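Local coordinates for protein arginine decarboxylase (Campylobacter jejuni subsp. jejuni, PDB 3NZP) that probably catalyses the decarboxylation of arginine to agmatine with pyridoxal 5'-phosphate as cofactor, a step of polyamine and spermidine biosynthesis, at residues R50-Y63 / G92-Y106. Residues are numbered along the deposited sequence; the frame is centred on the assembly and turned at random.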
ATOM      1  N   ARG B  50      -6.127  11.145 -18.074  1.00 32.86           N
ATOM      2  CA  ARG B  50      -5.156  10.401 -18.861  1.00 32.71           C
ATOM      3  C   ARG B  50      -4.985  11.106 -20.201  1.00 36.44           C
ATOM      4  O   ARG B  50      -5.968  11.423 -20.885  1.00 36.43           O
ATOM      5  CB  ARG B  50      -5.625   8.970 -19.114  1.00 24.69           C
ATOM      6  CG  ARG B  50      -5.634   8.063 -17.919  1.00 27.11           C
ATOM      7  CD  ARG B  50      -5.993   6.637 -18.350  1.00 34.72           C
ATOM      8  NE  ARG B  50      -6.614   5.867 -17.268  1.00 39.26           N
ATOM      9  CZ  ARG B  50      -6.006   5.527 -16.134  1.00 39.60           C
ATOM     10  NH1 ARG B  50      -4.743   5.883 -15.921  1.00 31.92           N
ATOM     11  NH2 ARG B  50      -6.671   4.843 -15.210  1.00 35.66           N
ATOM     12  N   PHE B  51      -3.734  11.345 -20.574  1.00 32.86           N
ATOM     13  CA  PHE B  51      -3.421  12.006 -21.831  1.00 29.76           C
ATOM     14  C   PHE B  51      -2.680  11.047 -22.759  1.00 30.15           C
ATOM     15  O   PHE B  51      -1.449  10.944 -22.717  1.00 32.71           O
ATOM     16  CB  PHE B  51      -2.566  13.242 -21.558  1.00 27.33           C
ATOM     17  CG  PHE B  51      -3.295  14.323 -20.824  1.00 32.21           C
ATOM     18  CD1 PHE B  51      -4.187  15.155 -21.496  1.00 28.08           C
ATOM     19  CD2 PHE B  51      -3.086  14.517 -19.460  1.00 35.09           C
ATOM     20  CE1 PHE B  51      -4.858  16.164 -20.828  1.00 29.37           C
ATOM     21  CE2 PHE B  51      -3.755  15.525 -18.773  1.00 34.60           C
ATOM     22  CZ  PHE B  51      -4.645  16.356 -19.462  1.00 38.77           C
ATOM     23  N   PRO B  52      -3.423  10.331 -23.613  1.00 27.42           N
ATOM     24  CA  PRO B  52      -2.823   9.381 -24.545  1.00 31.60           C
ATOM     25  C   PRO B  52      -1.632   9.972 -25.289  1.00 39.40           C
ATOM     26  O   PRO B  52      -0.635   9.288 -25.512  1.00 47.49           O
ATOM     27  CB  PRO B  52      -3.970   9.044 -25.485  1.00 27.20           C
ATOM     28  CG  PRO B  52      -5.164   9.200 -24.624  1.00 25.64           C
ATOM     29  CD  PRO B  52      -4.863  10.459 -23.866  1.00 31.69           C
ATOM     30  N   HIS B  53      -1.723  11.240 -25.671  1.00 41.00           N
ATOM     31  CA  HIS B  53      -0.626  11.875 -26.386  1.00 46.12           C
ATOM     32  C   HIS B  53       0.711  11.716 -25.662  1.00 42.19           C
ATOM     33  O   HIS B  53       1.732  11.424 -26.286  1.00 44.39           O
ATOM     34  CB  HIS B  53      -0.919  13.364 -26.609  1.00 53.59           C
ATOM     35  CG  HIS B  53       0.283  14.154 -27.027  1.00 58.98           C
ATOM     36  ND1 HIS B  53       0.930  15.028 -26.178  1.00 57.65           N
ATOM     37  CD2 HIS B  53       0.982  14.168 -28.188  1.00 60.69           C
ATOM     38  CE1 HIS B  53       1.974  15.549 -26.799  1.00 62.04           C
ATOM     39  NE2 HIS B  53       2.028  15.044 -28.019  1.00 66.67           N
ATOM     40  N   LEU B  54       0.701  11.914 -24.349  1.00 34.67           N
ATOM     41  CA  LEU B  54       1.916  11.781 -23.557  1.00 32.42           C
ATOM     42  C   LEU B  54       2.478  10.373 -23.706  1.00 34.05           C
ATOM     43  O   LEU B  54       3.692  10.178 -23.797  1.00 29.80           O
ATOM     44  CB  LEU B  54       1.617  12.083 -22.086  1.00 33.18           C
ATOM     45  CG  LEU B  54       1.924  13.508 -21.608  1.00 28.33           C
ATOM     46  CD1 LEU B  54       1.592  14.487 -22.692  1.00 30.83           C
ATOM     47  CD2 LEU B  54       1.123  13.818 -20.344  1.00 31.51           C
ATOM     48  N   ILE B  55       1.582   9.393 -23.749  1.00 30.17           N
ATOM     49  CA  ILE B  55       1.987   8.005 -23.893  1.00 28.92           C
ATOM     50  C   ILE B  55       2.738   7.845 -25.198  1.00 28.01           C
ATOM     51  O   ILE B  55       3.784   7.192 -25.251  1.00 31.32           O
ATOM     52  CB  ILE B  55       0.771   7.066 -23.874  1.00 25.42           C
ATOM     53  CG1 ILE B  55      -0.043   7.307 -22.612  1.00 17.99           C
ATOM     54  CG2 ILE B  55       1.224   5.615 -23.848  1.00 28.63           C
ATOM     55  CD1 ILE B  55      -1.231   6.430 -22.510  1.00 17.76           C
ATOM     56  N   GLN B  56       2.201   8.446 -26.253  1.00 34.19           N
ATOM     57  CA  GLN B  56       2.836   8.391 -27.565  1.00 42.33           C
ATOM     58  C   GLN B  56       4.218   9.044 -27.482  1.00 42.41           C
ATOM     59  O   GLN B  56       5.225   8.432 -27.837  1.00 43.35           O
ATOM     60  CB  GLN B  56       1.962   9.112 -28.588  1.00 39.22           C
ATOM     61  CG  GLN B  56       2.553   9.227 -29.974  1.00 44.68           C
ATOM     62  CD  GLN B  56       1.610   9.955 -30.905  1.00 61.90           C
ATOM     63  OE1 GLN B  56       0.686   9.356 -31.466  1.00 71.02           O
ATOM     64  NE2 GLN B  56       1.814  11.265 -31.055  1.00 64.19           N
ATOM     65  N   LYS B  57       4.266  10.284 -27.011  1.00 34.29           N
ATOM     66  CA  LYS B  57       5.533  10.971 -26.866  1.00 32.97           C
ATOM     67  C   LYS B  57       6.554  10.047 -26.229  1.00 33.57           C
ATOM     68  O   LYS B  57       7.679   9.921 -26.703  1.00 39.26           O
ATOM     69  CB  LYS B  57       5.371  12.192 -25.983  1.00 43.27           C
ATOM     70  CG  LYS B  57       5.325  13.491 -26.725  1.00 55.45           C
ATOM     71  CD  LYS B  57       6.719  13.959 -27.060  1.00 59.73           C
ATOM     72  CE  LYS B  57       6.745  15.476 -27.208  1.00 70.73           C
ATOM     73  NZ  LYS B  57       6.328  16.198 -25.954  1.00 68.75           N
ATOM     74  N   GLN B  58       6.160   9.386 -25.151  1.00 32.18           N
ATOM     75  CA  GLN B  58       7.078   8.497 -24.463  1.00 33.62           C
ATOM     76  C   GLN B  58       7.576   7.334 -25.283  1.00 35.88           C
ATOM     77  O   GLN B  58       8.758   7.003 -25.230  1.00 37.79           O
ATOM     78  CB  GLN B  58       6.441   7.992 -23.182  1.00 32.60           C
ATOM     79  CG  GLN B  58       6.437   9.070 -22.133  1.00 38.68           C
ATOM     80  CD  GLN B  58       7.837   9.445 -21.731  1.00 33.03           C
ATOM     81  OE1 GLN B  58       8.517   8.672 -21.075  1.00 46.81           O
ATOM     82  NE2 GLN B  58       8.287  10.627 -22.137  1.00 36.01           N
ATOM     83  N   ILE B  59       6.678   6.708 -26.031  1.00 35.67           N
ATOM     84  CA  ILE B  59       7.045   5.578 -26.864  1.00 32.62           C
ATOM     85  C   ILE B  59       8.046   6.008 -27.919  1.00 35.67           C
ATOM     86  O   ILE B  59       9.096   5.392 -28.067  1.00 38.78           O
ATOM     87  CB  ILE B  59       5.819   4.988 -27.563  1.00 37.63           C
ATOM     88  CG1 ILE B  59       4.852   4.431 -26.526  1.00 40.26           C
ATOM     89  CG2 ILE B  59       6.241   3.885 -28.522  1.00 39.59           C
ATOM     90  CD1 ILE B  59       3.563   3.945 -27.124  1.00 47.08           C
ATOM     91  N   GLU B  60       7.724   7.062 -28.660  1.00 38.94           N
ATOM     92  CA  GLU B  60       8.635   7.521 -29.691  1.00 47.08           C
ATOM     93  C   GLU B  60       9.887   8.111 -29.076  1.00 45.65           C
ATOM     94  O   GLU B  60      10.910   8.272 -29.739  1.00 53.50           O
ATOM     95  CB  GLU B  60       7.955   8.534 -30.620  1.00 49.88           C
ATOM     96  CG  GLU B  60       7.100   9.576 -29.940  1.00 53.02           C
ATOM     97  CD  GLU B  60       6.195  10.323 -30.929  1.00 65.94           C
ATOM     98  OE1 GLU B  60       5.404   9.656 -31.650  1.00 58.99           O
ATOM     99  OE2 GLU B  60       6.270  11.578 -30.976  1.00 67.24           O
ATOM    100  N   ASN B  61       9.818   8.415 -27.794  1.00 40.80           N
ATOM    101  CA  ASN B  61      10.972   8.960 -27.122  1.00 37.18           C
ATOM    102  C   ASN B  61      11.945   7.809 -26.821  1.00 34.47           C
ATOM    103  O   ASN B  61      13.150   7.963 -26.960  1.00 34.12           O
ATOM    104  CB  ASN B  61      10.513   9.679 -25.863  1.00 46.64           C
ATOM    105  CG  ASN B  61      11.612  10.483 -25.224  1.00 57.61           C
ATOM    106  OD1 ASN B  61      12.405  11.132 -25.908  1.00 58.02           O
ATOM    107  ND2 ASN B  61      11.662  10.458 -23.895  1.00 67.24           N
ATOM    108  N   ILE B  62      11.416   6.651 -26.438  1.00 38.20           N
ATOM    109  CA  ILE B  62      12.255   5.490 -26.157  1.00 37.78           C
ATOM    110  C   ILE B  62      12.864   4.995 -27.465  1.00 40.32           C
ATOM    111  O   ILE B  62      14.088   4.943 -27.606  1.00 38.62           O
ATOM    112  CB  ILE B  62      11.446   4.345 -25.501  1.00 37.05           C
ATOM    113  CG1 ILE B  62      10.998   4.769 -24.103  1.00 34.17           C
ATOM    114  CG2 ILE B  62      12.289   3.083 -25.381  1.00 30.84           C
ATOM    115  CD1 ILE B  62      10.166   3.741 -23.401  1.00 43.23           C
ATOM    116  N   TYR B  63      12.019   4.642 -28.427  1.00 39.28           N
ATOM    117  CA  TYR B  63      12.520   4.181 -29.717  1.00 38.90           C
ATOM    118  C   TYR B  63      13.441   5.233 -30.346  1.00 39.82           C
ATOM    119  O   TYR B  63      14.463   4.899 -30.954  1.00 36.22           O
ATOM    120  CB  TYR B  63      11.354   3.861 -30.648  1.00 25.38           C
ATOM    121  CG  TYR B  63      10.794   2.498 -30.384  1.00 25.42           C
ATOM    122  CD1 TYR B  63       9.874   2.273 -29.363  1.00 24.78           C
ATOM    123  CD2 TYR B  63      11.236   1.412 -31.124  1.00 34.52           C
ATOM    124  CE1 TYR B  63       9.408   0.985 -29.090  1.00 25.92           C
ATOM    125  CE2 TYR B  63      10.786   0.133 -30.862  1.00 40.32           C
ATOM    126  CZ  TYR B  63       9.876  -0.077 -29.849  1.00 35.17           C
ATOM    127  OH  TYR B  63       9.464  -1.369 -29.622  1.00 47.42           O
ATOM    128  N   GLY B  92      -7.758   2.191 -19.430  1.00 36.66           N
ATOM    129  CA  GLY B  92      -7.516   3.581 -19.798  1.00 37.17           C
ATOM    130  C   GLY B  92      -6.079   3.836 -20.244  1.00 34.44           C
ATOM    131  O   GLY B  92      -5.780   4.825 -20.904  1.00 37.29           O
ATOM    132  N   PHE B  93      -5.175   2.953 -19.856  1.00 28.33           N
ATOM    133  CA  PHE B  93      -3.803   3.093 -20.272  1.00 28.72           C
ATOM    134  C   PHE B  93      -3.487   1.987 -21.287  1.00 32.15           C
ATOM    135  O   PHE B  93      -3.234   2.275 -22.452  1.00 41.18           O
ATOM    136  CB  PHE B  93      -2.848   2.997 -19.087  1.00 21.05           C
ATOM    137  CG  PHE B  93      -1.408   3.060 -19.479  1.00 24.68           C
ATOM    138  CD1 PHE B  93      -0.805   4.277 -19.793  1.00 27.80           C
ATOM    139  CD2 PHE B  93      -0.675   1.894 -19.624  1.00 23.85           C
ATOM    140  CE1 PHE B  93       0.517   4.330 -20.253  1.00 16.39           C
ATOM    141  CE2 PHE B  93       0.646   1.934 -20.084  1.00 26.93           C
ATOM    142  CZ  PHE B  93       1.238   3.156 -20.402  1.00 23.40           C
ATOM    143  N   VAL B  94      -3.530   0.729 -20.856  1.00 25.24           N
ATOM    144  CA  VAL B  94      -3.236  -0.406 -21.725  1.00 25.99           C
ATOM    145  C   VAL B  94      -3.817  -0.345 -23.143  1.00 29.73           C
ATOM    146  O   VAL B  94      -3.097  -0.563 -24.119  1.00 20.91           O
ATOM    147  CB  VAL B  94      -3.699  -1.724 -21.065  1.00 33.18           C
ATOM    148  CG1 VAL B  94      -3.508  -2.894 -22.019  1.00 25.18           C
ATOM    149  CG2 VAL B  94      -2.892  -1.953 -19.783  1.00 35.93           C
ATOM    150  N   LYS B  95      -5.110  -0.056 -23.259  1.00 32.05           N
ATOM    151  CA  LYS B  95      -5.742   0.013 -24.567  1.00 31.49           C
ATOM    152  C   LYS B  95      -5.071   1.065 -25.446  1.00 30.89           C
ATOM    153  O   LYS B  95      -4.951   0.889 -26.658  1.00 32.51           O
ATOM    154  CB  LYS B  95      -7.243   0.284 -24.415  1.00 24.36           C
ATOM    155  CG  LYS B  95      -8.032  -0.962 -23.983  1.00 37.43           C
ATOM    156  CD  LYS B  95      -9.461  -0.641 -23.513  1.00 53.17           C
ATOM    157  CE  LYS B  95     -10.406  -0.332 -24.660  1.00 61.30           C
ATOM    158  NZ  LYS B  95     -10.612  -1.533 -25.530  1.00 64.41           N
ATOM    159  N   ASN B  96      -4.611   2.146 -24.834  1.00 29.59           N
ATOM    160  CA  ASN B  96      -3.956   3.198 -25.592  1.00 35.81           C
ATOM    161  C   ASN B  96      -2.520   2.868 -25.934  1.00 38.04           C
ATOM    162  O   ASN B  96      -2.021   3.217 -27.007  1.00 28.72           O
ATOM    163  CB  ASN B  96      -4.012   4.510 -24.826  1.00 35.94           C
ATOM    164  CG  ASN B  96      -5.330   5.198 -25.002  1.00 38.84           C
ATOM    165  OD1 ASN B  96      -5.738   5.481 -26.129  1.00 41.42           O
ATOM    166  ND2 ASN B  96      -6.019   5.463 -23.900  1.00 45.05           N
ATOM    167  N   LEU B  97      -1.852   2.195 -25.011  1.00 38.33           N
ATOM    168  CA  LEU B  97      -0.472   1.820 -25.223  1.00 36.09           C
ATOM    169  C   LEU B  97      -0.347   0.870 -26.414  1.00 35.16           C
ATOM    170  O   LEU B  97       0.451   1.105 -27.314  1.00 37.39           O
ATOM    171  CB  LEU B  97       0.093   1.172 -23.956  1.00 27.67           C
ATOM    172  CG  LEU B  97       1.544   0.680 -23.865  1.00 23.63           C
ATOM    173  CD1 LEU B  97       1.707  -0.699 -24.458  1.00 24.40           C
ATOM    174  CD2 LEU B  97       2.437   1.676 -24.546  1.00 29.04           C
ATOM    175  N   VAL B  98      -1.137  -0.194 -26.445  1.00 33.21           N
ATOM    176  CA  VAL B  98      -1.023  -1.129 -27.550  1.00 34.92           C
ATOM    177  C   VAL B  98      -1.363  -0.449 -28.857  1.00 33.44           C
ATOM    178  O   VAL B  98      -0.751  -0.709 -29.893  1.00 38.29           O
ATOM    179  CB  VAL B  98      -1.943  -2.344 -27.364  1.00 38.92           C
ATOM    180  CG1 VAL B  98      -1.547  -3.098 -26.111  1.00 34.91           C
ATOM    181  CG2 VAL B  98      -3.384  -1.890 -27.278  1.00 47.15           C
ATOM    182  N   LYS B  99      -2.339   0.439 -28.809  1.00 35.18           N
ATOM    183  CA  LYS B  99      -2.755   1.142 -30.003  1.00 33.35           C
ATOM    184  C   LYS B  99      -1.645   2.085 -30.485  1.00 31.63           C
ATOM    185  O   LYS B  99      -1.201   1.997 -31.624  1.00 31.89           O
ATOM    186  CB  LYS B  99      -4.041   1.894 -29.695  1.00 36.61           C
ATOM    187  CG  LYS B  99      -4.639   2.595 -30.873  1.00 53.49           C
ATOM    188  CD  LYS B  99      -6.053   3.097 -30.563  1.00 65.99           C
ATOM    189  CE  LYS B  99      -7.039   1.942 -30.312  1.00 64.00           C
ATOM    190  NZ  LYS B  99      -8.435   2.431 -30.070  1.00 59.88           N
ATOM    191  N   LEU B 100      -1.177   2.965 -29.604  1.00 33.02           N
ATOM    192  CA  LEU B 100      -0.119   3.909 -29.942  1.00 22.03           C
ATOM    193  C   LEU B 100       1.238   3.260 -30.217  1.00 23.69           C
ATOM    194  O   LEU B 100       2.040   3.789 -30.981  1.00 34.72           O
ATOM    195  CB  LEU B 100       0.033   4.935 -28.828  1.00 21.69           C
ATOM    196  CG  LEU B 100      -0.791   6.216 -28.961  1.00 29.45           C
ATOM    197  CD1 LEU B 100      -2.227   5.924 -29.398  1.00 43.76           C
ATOM    198  CD2 LEU B 100      -0.781   6.917 -27.618  1.00 39.61           C
ATOM    199  N   GLY B 101       1.512   2.118 -29.616  1.00 20.33           N
ATOM    200  CA  GLY B 101       2.795   1.506 -29.859  1.00 26.98           C
ATOM    201  C   GLY B 101       2.780   0.482 -30.973  1.00 40.74           C
ATOM    202  O   GLY B 101       3.764  -0.241 -31.171  1.00 39.96           O
ATOM    203  N   LYS B 102       1.678   0.407 -31.717  1.00 42.63           N
ATOM    204  CA  LYS B 102       1.581  -0.577 -32.802  1.00 39.50           C
ATOM    205  C   LYS B 102       2.634  -0.367 -33.871  1.00 38.79           C
ATOM    206  O   LYS B 102       3.322  -1.301 -34.278  1.00 28.31           O
ATOM    207  CB  LYS B 102       0.205  -0.532 -33.455  1.00 30.80           C
ATOM    208  CG  LYS B 102       0.014  -1.622 -34.493  1.00 31.57           C
ATOM    209  CD  LYS B 102      -1.376  -1.583 -35.069  1.00 39.26           C
ATOM    210  CE  LYS B 102      -1.620  -2.752 -35.997  1.00 36.62           C
ATOM    211  NZ  LYS B 102      -3.004  -2.712 -36.584  1.00 55.85           N
ATOM    212  N   ASP B 103       2.736   0.877 -34.322  1.00 43.73           N
ATOM    213  CA  ASP B 103       3.683   1.259 -35.360  1.00 44.24           C
ATOM    214  C   ASP B 103       5.120   0.988 -34.948  1.00 40.88           C
ATOM    215  O   ASP B 103       6.010   0.952 -35.792  1.00 42.19           O
ATOM    216  CB  ASP B 103       3.512   2.742 -35.685  1.00 48.25           C
ATOM    217  CG  ASP B 103       2.286   3.018 -36.538  1.00 55.23           C
ATOM    218  OD1 ASP B 103       1.750   4.150 -36.452  1.00 57.05           O
ATOM    219  OD2 ASP B 103       1.872   2.110 -37.298  1.00 50.11           O
ATOM    220  N   TYR B 104       5.342   0.783 -33.655  1.00 36.01           N
ATOM    221  CA  TYR B 104       6.686   0.540 -33.147  1.00 36.04           C
ATOM    222  C   TYR B 104       6.908  -0.918 -32.769  1.00 38.66           C
ATOM    223  O   TYR B 104       7.996  -1.304 -32.316  1.00 32.69           O
ATOM    224  CB  TYR B 104       6.930   1.431 -31.938  1.00 29.72           C
ATOM    225  CG  TYR B 104       6.795   2.896 -32.245  1.00 31.31           C
ATOM    226  CD1 TYR B 104       7.905   3.657 -32.608  1.00 32.05           C
ATOM    227  CD2 TYR B 104       5.556   3.525 -32.186  1.00 35.87           C
ATOM    228  CE1 TYR B 104       7.785   5.013 -32.899  1.00 32.53           C
ATOM    229  CE2 TYR B 104       5.426   4.881 -32.479  1.00 39.33           C
ATOM    230  CZ  TYR B 104       6.544   5.620 -32.829  1.00 29.92           C
ATOM    231  OH  TYR B 104       6.418   6.967 -33.057  1.00 29.57           O
ATOM    232  N   ASN B 105       5.870  -1.725 -32.966  1.00 34.65           N
ATOM    233  CA  ASN B 105       5.927  -3.142 -32.642  1.00 33.08           C
ATOM    234  C   ASN B 105       6.179  -3.321 -31.145  1.00 35.98           C
ATOM    235  O   ASN B 105       6.866  -4.257 -30.715  1.00 35.68           O
ATOM    236  CB  ASN B 105       7.025  -3.826 -33.432  1.00 20.26           C
ATOM    237  CG  ASN B 105       6.872  -5.323 -33.430  1.00 37.32           C
ATOM    238  OD1 ASN B 105       7.850  -6.061 -33.292  1.00 42.78           O
ATOM    239  ND2 ASN B 105       5.639  -5.787 -33.588  1.00 39.85           N
ATOM    240  N   TYR B 106       5.612  -2.405 -30.363  1.00 35.50           N
ATOM    241  CA  TYR B 106       5.739  -2.405 -28.912  1.00 26.94           C
ATOM    242  C   TYR B 106       5.018  -3.634 -28.359  1.00 26.31           C
ATOM    243  O   TYR B 106       3.855  -3.876 -28.674  1.00 31.30           O
ATOM    244  CB  TYR B 106       5.122  -1.117 -28.358  1.00 32.30           C
ATOM    245  CG  TYR B 106       5.743  -0.607 -27.079  1.00 34.49           C
ATOM    246  CD1 TYR B 106       5.662  -1.343 -25.903  1.00 38.76           C
ATOM    247  CD2 TYR B 106       6.406   0.614 -27.043  1.00 26.36           C
ATOM    248  CE1 TYR B 106       6.224  -0.882 -24.720  1.00 38.89           C
ATOM    249  CE2 TYR B 106       6.974   1.090 -25.863  1.00 37.17           C
ATOM    250  CZ  TYR B 106       6.881   0.337 -24.702  1.00 40.91           C
ATOM    251  OH  TYR B 106       7.435   0.800 -23.518  1.00 34.86           O
TER
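Knobs-into-holes packing joins helix 52-63 to helix 92-100, whose axes come within 9.7 Å of each other and cross at -45°, with Ile55 and Leu100 as reciprocal knobs. Ile55 sits among Phe93, Asn96, Leu97 and Leu100; with its CG1 branch beside the backbone N (chi1 -55°) and extended beyond, CD1 lands 3.5 Å from Phe93 CD1. Leu100 enters the hole formed by Pro52, Ile55, Gln56 and Ile59, and its CD2 packs 3.6 Å from Gln56 CB. One turn after Ile55, the two branches of Ile59 meet different partners: CD1 reaches Leu97 CD2 at 3.6 Å, whereas CG2 lies over a face of the Tyr104 ring as a CH-pi contact and meets the edge of Tyr106. Both helices belong to the outer layer of the pyridoxal-binding TIM barrel, and helix 92-100 leads through a short turn into strand 107-110. In that turn Gly101 O accepts the backbone N-H groups of both Tyr104 and Tyr106. From helix 52-63, Tyr63 joins both tyrosines in an aromatic cluster: Tyr104 CB stands over the centre of the Tyr63 ring, 3.9 Å from its centroid, and Tyr106 CD2 lies at its edge, 3.7 Å from Tyr63 CE1. The hydroxyl of Tyr63 hydrogen-bonds to Ala81 N on strand 79-84, while the Tyr106 side chain lies about 8 Å from the bound pyridoxal 5'-phosphate.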